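Local structure of L-lysine 6-monooxygenase (Pseudomonas syringae pv. tomato, 5CQF) at residues F21-I26 against D408-S413; C30-A35 against I47-A52; W58-L63 against D116-V121; M91-Q96 against R111-D116; F187-F192 against S217-E222. The protein probably hydroxylates the side-chain amino group of L-lysine in siderophore biosynthesis, as an FAD- and NADPH-dependent flavoprotein monooxygenase. All blocks are in the same frame, centred on the assembly; numbering follows the deposited sequence.

Interaction 1. Residues F21-I26 against D408-S413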
# COMPACT_ATOMS: atom_id res chain seq x y z
N PHE A 21 26.35 26.40 0.59
CA PHE A 21 25.19 26.50 1.47
C PHE A 21 23.99 25.80 0.87
O PHE A 21 22.87 26.29 0.92
CB PHE A 21 24.88 27.96 1.83
CG PHE A 21 24.21 28.11 3.16
CD1 PHE A 21 24.87 27.75 4.31
CD2 PHE A 21 22.94 28.63 3.26
CE1 PHE A 21 24.27 27.90 5.55
CE2 PHE A 21 22.33 28.78 4.50
CZ PHE A 21 23.00 28.40 5.65
N GLY A 22 24.24 24.61 0.33
CA GLY A 22 23.18 23.67 0.03
C GLY A 22 22.81 22.92 1.30
O GLY A 22 23.20 23.32 2.39
N PRO A 23 22.03 21.84 1.17
CA PRO A 23 21.54 21.14 2.35
C PRO A 23 22.64 20.80 3.35
O PRO A 23 22.46 20.96 4.56
CB PRO A 23 20.95 19.87 1.77
CG PRO A 23 20.52 20.24 0.41
CD PRO A 23 21.47 21.28 -0.07
N ALA A 24 23.78 20.34 2.85
CA ALA A 24 24.86 19.96 3.73
C ALA A 24 25.32 21.12 4.61
O ALA A 24 25.44 20.96 5.83
CB ALA A 24 26.02 19.40 2.92
N GLY A 25 25.57 22.28 4.01
CA GLY A 25 25.98 23.47 4.79
C GLY A 25 24.86 23.99 5.68
O GLY A 25 25.09 24.54 6.76
N ILE A 26 23.62 23.83 5.23
CA ILE A 26 22.50 24.29 6.04
C ILE A 26 22.39 23.44 7.29
O ILE A 26 22.15 23.94 8.40
CB ILE A 26 21.21 24.26 5.24
CG1 ILE A 26 21.22 25.40 4.23
CG2 ILE A 26 20.02 24.38 6.16
CD1 ILE A 26 20.29 25.20 3.08
N ASP A 408 28.03 9.38 -3.07
CA ASP A 408 27.53 10.57 -2.38
C ASP A 408 26.04 10.71 -2.61
O ASP A 408 25.55 10.46 -3.69
CB ASP A 408 28.25 11.86 -2.81
CG ASP A 408 28.05 13.00 -1.78
OD1 ASP A 408 27.61 12.73 -0.64
OD2 ASP A 408 28.32 14.17 -2.12
N SER A 409 25.31 11.09 -1.56
CA SER A 409 23.84 11.08 -1.58
C SER A 409 23.42 12.46 -1.15
O SER A 409 24.12 13.11 -0.38
CB SER A 409 23.31 10.06 -0.56
OG SER A 409 22.02 9.60 -0.87
N GLN A 410 22.27 12.92 -1.60
CA GLN A 410 21.67 14.09 -0.96
C GLN A 410 20.71 13.68 0.17
O GLN A 410 19.69 14.32 0.34
CB GLN A 410 20.99 15.01 -1.98
CG GLN A 410 21.93 15.68 -2.98
CD GLN A 410 22.98 16.56 -2.29
OE1 GLN A 410 22.67 17.63 -1.76
NE2 GLN A 410 24.23 16.09 -2.29
N SER A 411 21.05 12.64 0.95
CA SER A 411 20.24 12.18 2.09
C SER A 411 20.27 13.22 3.22
O SER A 411 21.32 13.55 3.77
CB SER A 411 20.75 10.84 2.63
OG SER A 411 19.98 10.40 3.74
N PHE A 412 19.10 13.72 3.56
CA PHE A 412 19.03 14.76 4.56
C PHE A 412 19.46 14.23 5.91
O PHE A 412 20.20 14.90 6.63
CB PHE A 412 17.63 15.31 4.65
CG PHE A 412 17.28 16.25 3.55
CD1 PHE A 412 18.07 16.40 2.43
CD2 PHE A 412 16.11 17.01 3.65
CE1 PHE A 412 17.74 17.30 1.44
CE2 PHE A 412 15.77 17.91 2.66
CZ PHE A 412 16.59 18.05 1.55
N SER A 413 19.04 13.03 6.25
CA SER A 413 19.42 12.48 7.53
C SER A 413 20.93 12.31 7.68
O SER A 413 21.49 12.58 8.75
CB SER A 413 18.70 11.17 7.80
OG SER A 413 18.83 10.24 6.73
O HOH W 1 24.67 19.60 -0.15

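Interaction 2. Residues C30-A35 against I47-A52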
# COMPACT_ATOMS: atom_id res chain seq x y z
N CYS A 30 22.59 24.56 11.12
CA CYS A 30 21.57 24.22 12.11
C CYS A 30 22.19 23.71 13.40
O CYS A 30 21.70 23.98 14.45
CB CYS A 30 20.58 23.20 11.58
SG CYS A 30 19.47 23.83 10.31
N ALA A 31 23.27 22.95 13.32
CA ALA A 31 23.93 22.49 14.55
C ALA A 31 24.45 23.66 15.36
O ALA A 31 24.32 23.68 16.58
CB ALA A 31 25.08 21.54 14.25
N PHE A 32 25.05 24.64 14.68
CA PHE A 32 25.57 25.80 15.39
C PHE A 32 24.45 26.62 15.98
O PHE A 32 24.51 26.99 17.16
CB PHE A 32 26.47 26.65 14.49
CG PHE A 32 27.81 26.04 14.27
CD1 PHE A 32 28.74 26.02 15.28
CD2 PHE A 32 28.12 25.42 13.07
CE1 PHE A 32 29.96 25.44 15.11
CE2 PHE A 32 29.35 24.82 12.88
CZ PHE A 32 30.28 24.84 13.91
N GLU A 33 23.42 26.88 15.19
CA GLU A 33 22.28 27.62 15.73
C GLU A 33 21.59 26.90 16.88
O GLU A 33 21.28 27.53 17.87
CB GLU A 33 21.28 28.00 14.64
CG GLU A 33 21.85 28.97 13.61
CD GLU A 33 22.13 30.37 14.17
OE1 GLU A 33 21.35 30.84 15.04
OE2 GLU A 33 23.13 31.01 13.74
N ASP A 34 21.34 25.59 16.78
CA ASP A 34 20.81 24.85 17.94
C ASP A 34 21.63 25.16 19.19
O ASP A 34 21.08 25.41 20.25
CB ASP A 34 20.84 23.33 17.71
CG ASP A 34 19.70 22.83 16.81
OD1 ASP A 34 18.85 23.64 16.36
OD2 ASP A 34 19.68 21.60 16.53
N ALA A 35 22.94 25.13 19.04
CA ALA A 35 23.86 25.34 20.15
C ALA A 35 23.81 26.78 20.71
O ALA A 35 23.69 26.98 21.92
CB ALA A 35 25.26 24.96 19.72
N ILE A 47 31.61 31.20 12.16
CA ILE A 47 31.76 30.47 10.94
C ILE A 47 31.02 31.27 9.88
O ILE A 47 29.97 31.82 10.16
CB ILE A 47 31.20 29.04 11.09
CG1 ILE A 47 31.13 28.33 9.75
CG2 ILE A 47 29.81 29.05 11.69
CD1 ILE A 47 30.97 26.85 9.89
N GLY A 48 31.59 31.36 8.69
CA GLY A 48 30.97 32.04 7.55
C GLY A 48 30.70 31.05 6.43
O GLY A 48 31.41 30.06 6.29
N TYR A 49 29.68 31.30 5.62
CA TYR A 49 29.38 30.37 4.53
C TYR A 49 29.42 31.08 3.18
O TYR A 49 28.91 32.19 3.05
CB TYR A 49 28.02 29.69 4.73
CG TYR A 49 27.85 29.00 6.06
CD1 TYR A 49 27.54 29.72 7.19
CD2 TYR A 49 28.00 27.62 6.18
CE1 TYR A 49 27.37 29.10 8.42
CE2 TYR A 49 27.85 26.99 7.40
CZ TYR A 49 27.52 27.73 8.52
OH TYR A 49 27.38 27.13 9.75
N LEU A 50 30.03 30.44 2.19
CA LEU A 50 30.17 31.03 0.88
C LEU A 50 29.45 30.14 -0.08
O LEU A 50 29.87 28.99 -0.25
CB LEU A 50 31.64 31.05 0.48
CG LEU A 50 32.62 32.13 0.99
CD1 LEU A 50 32.21 32.83 2.28
CD2 LEU A 50 33.96 31.46 1.18
N GLU A 51 28.39 30.63 -0.72
CA GLU A 51 27.65 29.85 -1.69
C GLU A 51 27.70 30.51 -3.05
O GLU A 51 27.39 31.69 -3.18
CB GLU A 51 26.19 29.67 -1.24
CG GLU A 51 25.19 29.10 -2.26
CD GLU A 51 25.65 27.82 -2.96
OE1 GLU A 51 26.34 26.95 -2.37
OE2 GLU A 51 25.29 27.67 -4.15
N ALA A 52 28.07 29.75 -4.06
CA ALA A 52 28.27 30.29 -5.41
C ALA A 52 26.97 30.75 -6.06
O ALA A 52 26.95 31.75 -6.75
CB ALA A 52 28.96 29.25 -6.28

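Interaction 3. Residues W58-L63 against D116-V121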
# COMPACT_ATOMS: atom_id res chain seq x y z
N TRP A 58 14.24 28.20 -7.30
CA TRP A 58 14.72 27.47 -8.48
C TRP A 58 15.99 26.66 -8.19
O TRP A 58 16.08 25.48 -8.54
CB TRP A 58 14.96 28.43 -9.66
CG TRP A 58 15.39 27.72 -10.95
CD1 TRP A 58 16.66 27.62 -11.46
CD2 TRP A 58 14.53 27.02 -11.88
NE1 TRP A 58 16.64 26.90 -12.63
CE2 TRP A 58 15.35 26.52 -12.91
CE3 TRP A 58 13.15 26.77 -11.93
CZ2 TRP A 58 14.84 25.79 -13.99
CZ3 TRP A 58 12.64 26.04 -13.00
CH2 TRP A 58 13.49 25.56 -14.02
N HIS A 59 16.97 27.30 -7.54
CA HIS A 59 18.24 26.64 -7.27
C HIS A 59 18.13 25.51 -6.24
O HIS A 59 18.77 24.47 -6.39
CB HIS A 59 19.29 27.63 -6.81
CG HIS A 59 20.58 26.99 -6.41
ND1 HIS A 59 21.49 26.49 -7.33
CD2 HIS A 59 21.10 26.71 -5.18
CE1 HIS A 59 22.51 25.96 -6.68
NE2 HIS A 59 22.30 26.08 -5.38
N ARG A 60 17.32 25.71 -5.20
CA ARG A 60 17.13 24.69 -4.17
C ARG A 60 16.45 23.44 -4.76
O ARG A 60 16.84 22.30 -4.46
CB ARG A 60 16.29 25.25 -3.01
CG ARG A 60 16.93 26.42 -2.27
CD ARG A 60 16.02 26.90 -1.14
NE ARG A 60 16.15 28.33 -0.88
CZ ARG A 60 15.17 29.24 -0.98
NH1 ARG A 60 15.43 30.51 -0.70
NH2 ARG A 60 13.94 28.90 -1.35
N GLU A 61 15.44 23.66 -5.61
CA GLU A 61 14.77 22.60 -6.37
C GLU A 61 15.71 21.90 -7.36
O GLU A 61 15.61 20.70 -7.60
CB GLU A 61 13.54 23.14 -7.10
CG GLU A 61 12.42 23.57 -6.16
CD GLU A 61 11.08 23.77 -6.85
OE1 GLU A 61 11.04 24.43 -7.91
OE2 GLU A 61 10.06 23.26 -6.32
N LEU A 62 16.63 22.65 -7.94
CA LEU A 62 17.68 22.06 -8.77
C LEU A 62 18.52 21.07 -7.94
O LEU A 62 18.94 20.04 -8.47
CB LEU A 62 18.57 23.15 -9.38
CG LEU A 62 19.23 22.85 -10.73
CD1 LEU A 62 18.23 22.95 -11.88
CD2 LEU A 62 20.40 23.81 -10.97
N LEU A 63 18.74 21.37 -6.66
CA LEU A 63 19.60 20.54 -5.78
C LEU A 63 19.00 19.20 -5.35
O LEU A 63 19.73 18.29 -4.95
CB LEU A 63 19.93 21.30 -4.49
CG LEU A 63 20.76 22.58 -4.62
CD1 LEU A 63 20.58 23.48 -3.39
CD2 LEU A 63 22.23 22.23 -4.84
N ASP A 116 10.63 23.29 -0.20
CA ASP A 116 10.04 24.35 0.61
C ASP A 116 10.56 24.32 2.04
O ASP A 116 10.94 25.35 2.60
CB ASP A 116 8.52 24.25 0.61
CG ASP A 116 7.87 25.50 1.18
OD1 ASP A 116 7.97 26.54 0.52
OD2 ASP A 116 7.28 25.47 2.27
N TYR A 117 10.58 23.12 2.62
CA TYR A 117 11.16 22.94 3.96
C TYR A 117 12.56 23.48 4.00
O TYR A 117 12.95 24.21 4.89
CB TYR A 117 11.15 21.46 4.36
CG TYR A 117 12.03 21.08 5.54
CD1 TYR A 117 11.75 21.52 6.83
CD2 TYR A 117 13.16 20.27 5.36
CE1 TYR A 117 12.56 21.16 7.90
CE2 TYR A 117 13.97 19.91 6.42
CZ TYR A 117 13.68 20.35 7.67
OH TYR A 117 14.50 20.00 8.69
N LEU A 118 13.33 23.10 3.00
CA LEU A 118 14.72 23.46 2.97
C LEU A 118 14.91 24.97 2.88
O LEU A 118 15.77 25.55 3.54
CB LEU A 118 15.35 22.74 1.78
CG LEU A 118 16.75 23.19 1.49
CD1 LEU A 118 17.69 22.49 2.44
CD2 LEU A 118 17.09 22.88 0.04
N GLY A 119 14.11 25.64 2.06
CA GLY A 119 14.09 27.13 2.06
C GLY A 119 13.64 27.67 3.41
O GLY A 119 14.14 28.68 3.89
N TRP A 120 12.71 26.99 4.06
CA TRP A 120 12.22 27.47 5.33
C TRP A 120 13.30 27.40 6.39
O TRP A 120 13.39 28.28 7.26
CB TRP A 120 10.96 26.69 5.72
CG TRP A 120 10.39 26.92 7.07
CD1 TRP A 120 9.37 27.80 7.39
CD2 TRP A 120 10.68 26.20 8.27
NE1 TRP A 120 9.07 27.69 8.72
CE2 TRP A 120 9.86 26.73 9.29
CE3 TRP A 120 11.57 25.17 8.60
CZ2 TRP A 120 9.91 26.27 10.61
CZ3 TRP A 120 11.62 24.73 9.91
CH2 TRP A 120 10.80 25.27 10.89
N VAL A 121 14.13 26.37 6.35
CA VAL A 121 15.26 26.29 7.29
C VAL A 121 16.36 27.27 6.91
O VAL A 121 16.88 28.01 7.74
CB VAL A 121 15.93 24.90 7.34
CG1 VAL A 121 17.04 24.91 8.38
CG2 VAL A 121 14.94 23.83 7.70

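Interaction 4. Residues M91-Q96 against R111-D116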
# COMPACT_ATOMS: atom_id res chain seq x y z
N MSE A 91 8.26 20.98 13.26
CA MSE A 91 8.14 22.42 13.44
C MSE A 91 7.79 23.15 12.17
O MSE A 91 7.08 24.14 12.19
CB MSE A 91 9.44 23.04 13.91
CG MSE A 91 9.75 22.73 15.35
SE MSE A 91 8.61 23.79 16.58
CE MSE A 91 9.46 25.57 16.46
N TYR A 92 8.33 22.70 11.05
CA TYR A 92 7.92 23.25 9.75
C TYR A 92 6.44 23.03 9.50
O TYR A 92 5.75 23.94 9.08
CB TYR A 92 8.74 22.63 8.61
CG TYR A 92 8.21 22.84 7.25
CD1 TYR A 92 8.27 24.06 6.64
CD2 TYR A 92 7.66 21.80 6.57
CE1 TYR A 92 7.79 24.24 5.36
CE2 TYR A 92 7.17 21.95 5.30
CZ TYR A 92 7.25 23.17 4.69
OH TYR A 92 6.76 23.26 3.41
N LEU A 93 5.95 21.83 9.71
CA LEU A 93 4.55 21.58 9.42
C LEU A 93 3.67 22.40 10.34
O LEU A 93 2.63 22.87 9.92
CB LEU A 93 4.16 20.13 9.59
CG LEU A 93 4.64 19.19 8.52
CD1 LEU A 93 4.15 17.78 8.85
CD2 LEU A 93 4.17 19.68 7.17
N LYS A 94 4.05 22.49 11.59
CA LYS A 94 3.25 23.23 12.56
C LYS A 94 3.24 24.71 12.21
O LYS A 94 2.20 25.34 12.26
CB LYS A 94 3.79 23.01 13.97
CG LYS A 94 3.18 23.90 15.04
CD LYS A 94 3.38 23.27 16.41
CE LYS A 94 2.62 24.01 17.49
NZ LYS A 94 3.40 25.18 17.96
N ASP A 95 4.36 25.26 11.80
CA ASP A 95 4.39 26.66 11.42
C ASP A 95 3.49 26.91 10.21
O ASP A 95 2.88 27.98 10.11
CB ASP A 95 5.82 27.08 11.15
CG ASP A 95 5.97 28.57 10.87
OD1 ASP A 95 5.55 29.37 11.71
OD2 ASP A 95 6.59 28.92 9.84
N GLN A 96 3.37 25.94 9.30
CA GLN A 96 2.62 26.16 8.08
C GLN A 96 1.18 25.75 8.24
O GLN A 96 0.38 25.91 7.31
CB GLN A 96 3.26 25.43 6.91
CG GLN A 96 4.73 25.70 6.76
CD GLN A 96 5.01 27.11 6.31
OE1 GLN A 96 4.40 27.60 5.37
NE2 GLN A 96 5.92 27.75 6.98
N ARG A 111 9.09 15.89 -3.22
CA ARG A 111 10.24 16.69 -3.50
C ARG A 111 9.96 18.18 -3.32
O ARG A 111 10.74 18.91 -2.74
CB ARG A 111 10.68 16.44 -4.93
CG ARG A 111 11.84 17.32 -5.37
CD ARG A 111 12.61 16.68 -6.51
NE ARG A 111 13.06 15.34 -6.14
CZ ARG A 111 13.67 14.50 -6.97
NH1 ARG A 111 13.92 14.89 -8.21
NH2 ARG A 111 14.02 13.29 -6.55
N HIS A 112 8.84 18.63 -3.85
CA HIS A 112 8.48 20.05 -3.78
C HIS A 112 8.33 20.50 -2.31
O HIS A 112 8.83 21.55 -1.93
CB HIS A 112 7.21 20.28 -4.63
CG HIS A 112 6.57 21.62 -4.46
ND1 HIS A 112 7.21 22.80 -4.78
CD2 HIS A 112 5.31 21.95 -4.09
CE1 HIS A 112 6.38 23.81 -4.56
NE2 HIS A 112 5.23 23.32 -4.15
N GLU A 113 7.72 19.65 -1.48
CA GLU A 113 7.59 19.95 -0.07
C GLU A 113 8.95 19.99 0.64
O GLU A 113 9.24 20.93 1.41
CB GLU A 113 6.59 19.02 0.64
CG GLU A 113 6.23 19.53 2.05
CD GLU A 113 5.01 18.90 2.70
OE1 GLU A 113 4.62 17.75 2.38
OE2 GLU A 113 4.43 19.55 3.60
N TRP A 114 9.80 19.01 0.39
CA TRP A 114 11.15 19.03 0.98
C TRP A 114 11.96 20.27 0.57
O TRP A 114 12.69 20.83 1.38
CB TRP A 114 11.94 17.78 0.62
CG TRP A 114 11.53 16.57 1.35
CD1 TRP A 114 10.87 15.48 0.85
CD2 TRP A 114 11.74 16.31 2.72
NE1 TRP A 114 10.68 14.54 1.83
CE2 TRP A 114 11.21 15.04 2.99
CE3 TRP A 114 12.33 17.02 3.75
CZ2 TRP A 114 11.23 14.50 4.23
CZ3 TRP A 114 12.34 16.49 4.99
CH2 TRP A 114 11.80 15.26 5.23
N SER A 115 11.83 20.70 -0.69
CA SER A 115 12.43 21.98 -1.13
C SER A 115 11.95 23.16 -0.32
O SER A 115 12.77 23.95 0.18
CB SER A 115 12.08 22.29 -2.60
OG SER A 115 12.71 21.34 -3.43
N ASP A 116 10.63 23.29 -0.20
CA ASP A 116 10.04 24.35 0.61
C ASP A 116 10.56 24.32 2.04
O ASP A 116 10.94 25.35 2.60
CB ASP A 116 8.52 24.25 0.61
CG ASP A 116 7.87 25.50 1.18
OD1 ASP A 116 7.97 26.54 0.52
OD2 ASP A 116 7.28 25.47 2.27
O HOH W 2 4.58 26.02 2.81

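Interaction 5. Residues F187-F192 against S217-E222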
# COMPACT_ATOMS: atom_id res chain seq x y z
N PHE A 187 22.84 17.32 -23.17
CA PHE A 187 23.20 17.88 -21.85
C PHE A 187 23.14 16.88 -20.73
O PHE A 187 22.56 15.81 -20.88
CB PHE A 187 22.31 19.08 -21.50
CG PHE A 187 20.85 18.85 -21.77
CD1 PHE A 187 20.03 18.36 -20.79
CD2 PHE A 187 20.32 19.16 -22.99
CE1 PHE A 187 18.68 18.17 -21.03
CE2 PHE A 187 18.97 18.98 -23.25
CZ PHE A 187 18.15 18.47 -22.27
N HIS A 188 23.74 17.26 -19.61
CA HIS A 188 23.75 16.42 -18.41
C HIS A 188 22.47 16.64 -17.64
O HIS A 188 21.86 17.72 -17.74
CB HIS A 188 24.94 16.82 -17.53
CG HIS A 188 25.23 15.86 -16.41
ND1 HIS A 188 24.87 16.12 -15.11
CD2 HIS A 188 25.87 14.67 -16.40
CE1 HIS A 188 25.27 15.12 -14.34
NE2 HIS A 188 25.87 14.23 -15.10
N THR A 189 22.09 15.65 -16.84
CA THR A 189 20.88 15.74 -16.04
C THR A 189 20.88 16.90 -15.06
O THR A 189 19.82 17.37 -14.68
CB THR A 189 20.58 14.45 -15.24
OG1 THR A 189 21.73 14.04 -14.49
CG2 THR A 189 20.21 13.34 -16.16
N SER A 190 22.06 17.36 -14.63
CA SER A 190 22.17 18.46 -13.67
C SER A 190 21.66 19.80 -14.23
O SER A 190 21.47 20.76 -13.48
CB SER A 190 23.63 18.62 -13.22
OG SER A 190 24.47 19.00 -14.31
N ARG A 191 21.49 19.90 -15.54
CA ARG A 191 20.97 21.10 -16.16
C ARG A 191 19.68 20.77 -16.93
O ARG A 191 19.27 21.53 -17.80
CB ARG A 191 22.04 21.67 -17.09
CG ARG A 191 23.33 22.05 -16.38
CD ARG A 191 23.34 23.52 -15.96
NE ARG A 191 23.40 24.40 -17.13
CZ ARG A 191 24.51 24.72 -17.80
NH1 ARG A 191 25.70 24.25 -17.41
NH2 ARG A 191 24.43 25.53 -18.86
N PHE A 192 19.04 19.66 -16.57
CA PHE A 192 17.86 19.16 -17.29
C PHE A 192 16.75 20.19 -17.40
O PHE A 192 16.19 20.37 -18.47
CB PHE A 192 17.32 17.85 -16.67
CG PHE A 192 16.18 17.25 -17.43
CD1 PHE A 192 16.39 16.49 -18.56
CD2 PHE A 192 14.87 17.45 -17.01
CE1 PHE A 192 15.33 15.96 -19.28
CE2 PHE A 192 13.80 16.92 -17.73
CZ PHE A 192 14.04 16.18 -18.87
N SER A 217 15.66 8.16 -14.74
CA SER A 217 14.25 7.82 -14.67
C SER A 217 13.38 9.08 -14.72
O SER A 217 12.46 9.21 -15.53
CB SER A 217 14.00 7.03 -13.39
OG SER A 217 12.69 6.53 -13.39
N GLU A 218 13.72 10.04 -13.87
CA GLU A 218 12.94 11.25 -13.78
C GLU A 218 12.96 12.07 -15.08
O GLU A 218 11.98 12.72 -15.43
CB GLU A 218 13.44 12.09 -12.62
CG GLU A 218 13.22 11.43 -11.28
CD GLU A 218 13.71 12.29 -10.12
OE1 GLU A 218 14.38 13.32 -10.39
OE2 GLU A 218 13.41 11.94 -8.95
N SER A 219 14.07 12.02 -15.79
CA SER A 219 14.17 12.71 -17.07
C SER A 219 13.27 12.06 -18.06
O SER A 219 12.55 12.73 -18.79
CB SER A 219 15.61 12.66 -17.58
OG SER A 219 16.48 13.38 -16.73
N VAL A 220 13.29 10.74 -18.08
CA VAL A 220 12.44 10.02 -18.98
C VAL A 220 11.00 10.36 -18.69
O VAL A 220 10.25 10.70 -19.60
CB VAL A 220 12.67 8.50 -18.89
CG1 VAL A 220 11.63 7.74 -19.69
CG2 VAL A 220 14.06 8.17 -19.42
N LEU A 221 10.63 10.28 -17.43
CA LEU A 221 9.25 10.55 -17.05
C LEU A 221 8.82 11.94 -17.46
O LEU A 221 7.70 12.14 -17.96
CB LEU A 221 9.06 10.38 -15.55
CG LEU A 221 7.65 10.57 -14.96
CD1 LEU A 221 6.66 9.58 -15.54
CD2 LEU A 221 7.72 10.37 -13.46
N GLU A 222 9.70 12.91 -17.27
CA GLU A 222 9.33 14.28 -17.52
C GLU A 222 9.16 14.48 -19.03
O GLU A 222 8.22 15.16 -19.49
CB GLU A 222 10.35 15.24 -16.93
CG GLU A 222 10.16 16.71 -17.32
CD GLU A 222 8.96 17.40 -16.67
OE1 GLU A 222 8.54 16.98 -15.57
OE2 GLU A 222 8.47 18.39 -17.26

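Interaction 1. Residues F21-I26 against D408-S413
Pro23 meets Gln410 and Phe412 in a small, buried, mainly apolar contact. It joins the start of helix 23-37 to the loop before helix 412-428 and to that helix's first residue, Phe412. Pro23 is the first residue of its helix, and Gly22 before it is the N-cap. Pro23 CB points toward the other segment. It lies 4.1 Å from Phe412 CE1, approaching the phenyl ring obliquely. Pro23 CG lies 4.0 Å from Gln410 OE1. The amide oxygen sits beside the CG-CD edge of the proline, and the two side chains cross at about a right angle. The Gln410 chain is bent at chi2 (-60°), which turns the amide back to Pro23 from a CB that does not point there. Gln410 OE1 accepts a hydrogen bond from a water 3.2 Å away. That water accepts from Ala24 N, also at 3.2 Å, and so ties the first turn of helix 23-37 to the amide. Phe412 also meets the ring of Trp114, and Leu63 and Met415 pack on Pro23. Gly22 and Gly25, with Gly20, fit a GxGxxG pattern after strand 16-19. This is consistent with the dinucleotide-binding turn of a Rossmann-type fold, where FAD probably binds, as in related flavoproteins.

Interaction 2. Residues C30-A35 against I47-A52
Phe32 of helix 23-37 carries the whole contact with strand 47-50, where it meets Ile47 and Tyr49. Its CB points at the strand, and CG stands anti to the carbonyl carbon (chi1 -75°), which sends the ring out to these two residues. Ring atom CE2 lies 4.0 Å from Ile47 CD1. The CG2 branch of Ile47 stands over one face of the ring, 4.2 Å above its plane and toward the rim. Both Ile47 branches come from the same side of the ring, CG2 over the face and CD1 out by CE2. Tyr49 reaches across obliquely, with its OH 3.8 Å from Phe32 CD2. Ile47 and Tyr49 alternate with Gly48, so both face the helix. Ala423 and Leu426 of helix 412-428 also touch Phe32. Further on, Asp34 forms a salt bridge with Arg81. The contact lies within the beta-alpha-beta unit of strand 16-19, helix 23-37 and strand 47-50, with the helix packed on the parallel sheet of a Rossmann-type domain.

Interaction 3. Residues W58-L63 against D116-V121
Arg60 and the Leu118-Gly119 pair make nearly all of this contact between helix 57-64 and helix 111-125. Arg60 has the largest share. Its side chain starts with CG anti to the carbonyl carbon (chi1 -62°) and then slants across the other helix, bent at chi3. CB touches Leu118 CD2 at 3.9 Å. CD comes to 3.7 Å from Gly119 CA. From there the guanidinium passes over the glycine, whose CA stands 3.5 Å above its plane and toward the rim. NH2 is 3.8 Å from the same Gly119 CA, so the flat group lies close against the backbone. The bare CA of Gly119 leaves the place that the guanidinium takes. Arg60 CA and Gly119 CA are the nearest such pair, 7.3 Å apart. Leu118 sends its CD2 branch to Arg60, while its side chain also packs on Ile26 of helix 23-37 and on Leu77. The charge of Arg60 is met outside the two segments, where NH1 forms a salt bridge with Asp55. Asp116 is too distant for an ion pair, its OD1 lying 6.7 Å from Arg60 NH2. Across this interface, then, arginine works through its aliphatic chain and guanidinium face, while the salt bridge to Asp55 probably helps fix the direction of its polar end.

Interaction 4. Residues M91-Q96 against R111-D116
Tyr92 CB points from helix 89-96 toward helix 111-125, and the hydroxyl of Tyr92 meets Asp116. At CB the side chain sets out with CG anti to the backbone N (chi1 165°), which carries the ring across to the other helix. Further out the two flanks of the ring differ. CE2 lies 4.0 Å from Glu113 OE2, near the ring plane. CE1, on the other flank, is 3.4 Å from Asp116 OD2. CZ follows at 3.3 Å from the same oxygen. Tyr92 and Trp120 also form a T-shaped (edge-to-face) pair. At the tip, OH donates to Asp116 OD2 in a short hydrogen bond of 2.5 Å. The acceptor lies in the ring plane and uses its anti lone pair, and the ring and carboxylate planes are 57° apart. The short segments cross almost perpendicularly, at 89°, with their axes 11.9 Å apart. This is a wide helix-helix contact, bridged by long side chains beside the Rossmann-type core. Arg98 NH2 hydrogen-bonds to Tyr92 OH and forms a salt bridge with Glu113 OE2. Glu113 OE2 also hydrogen-bonds to Tyr298 OH of the second subunit, which draws the contact into the assembly. The methyl CD2 of Leu93 touches the same carboxylate oxygen, Glu113 OE2, at 3.6 Å. A water lies between Gln96 OE1 and Asp116 OD2, at 2.8 Å from the latter.

Interaction 5. Residues F187-F192 against S217-E222
Ser219 is the first residue of helix 214-226 to touch the segment 187-192, and it meets both Thr189 and Phe192. Just before it, Glu218 points aside and forms a salt bridge with Arg111. Ser219 OG stands anti to the carbonyl carbon (chi1 -65°), turned back along its own helix, where it hydrogen-bonds to Ser215 O. This bond to a backbone carbonyl meets the polar need of the hydroxyl, which can then lie against apolar groups. OG is 3.8 Å from Thr189 CG2 and 3.6 Å from Phe192 CD1. It sits over one face of the phenyl ring, toward the rim. Ser219 CB makes a CH-pi contact with that ring, 4.1 Å from the centroid and 26° off the normal. Val347 of strand 345-348 also packs on Thr189, Phe192 and Ser219. The contact packs helix 214-226 against the turn that leaves strand 186-188, an outermost strand of the second parallel sheet. The helix begins within a GxGxxA pattern (Gly211, Gly213, Ala216) after strand 206-210, consistent with a second Rossmann-type domain that probably binds NADPH. One turn on from Ser219, Glu222 comes to the edge of the phenyl, with CG 3.7 Å from Phe192 CE2 and in the ring plane. Its chain then bends (chi2 72°) and leads the carboxylate off to a salt bridge between OE2 and Arg226 NE.

How the interactions relate
Interactions 1 and 2 share helix 23-37, and their centres are 13 Å apart. Phe21 N probably hydrogen-bonds to Glu51 OE1 at 3.0 Å, joining the glycine-rich turn to the residue just after strand 47-50. Interaction 3 packs against interaction 1 through Ile26 and Leu118. It shares helix 111-125 and Asp116 with interaction 4, and Trp120 NE1 probably hydrogen-bonds to Asp95 OD2 at 3.0 Å. Interaction 5 lies by the other Rossmann-type sheet, its centre about 31 Å from that of interaction 2. Arg111 NH1 and Glu218 OE1 link interactions 4 and 5 by a 2.7 Å salt bridge. Interaction 1 includes two glycines of the pattern that probably binds FAD.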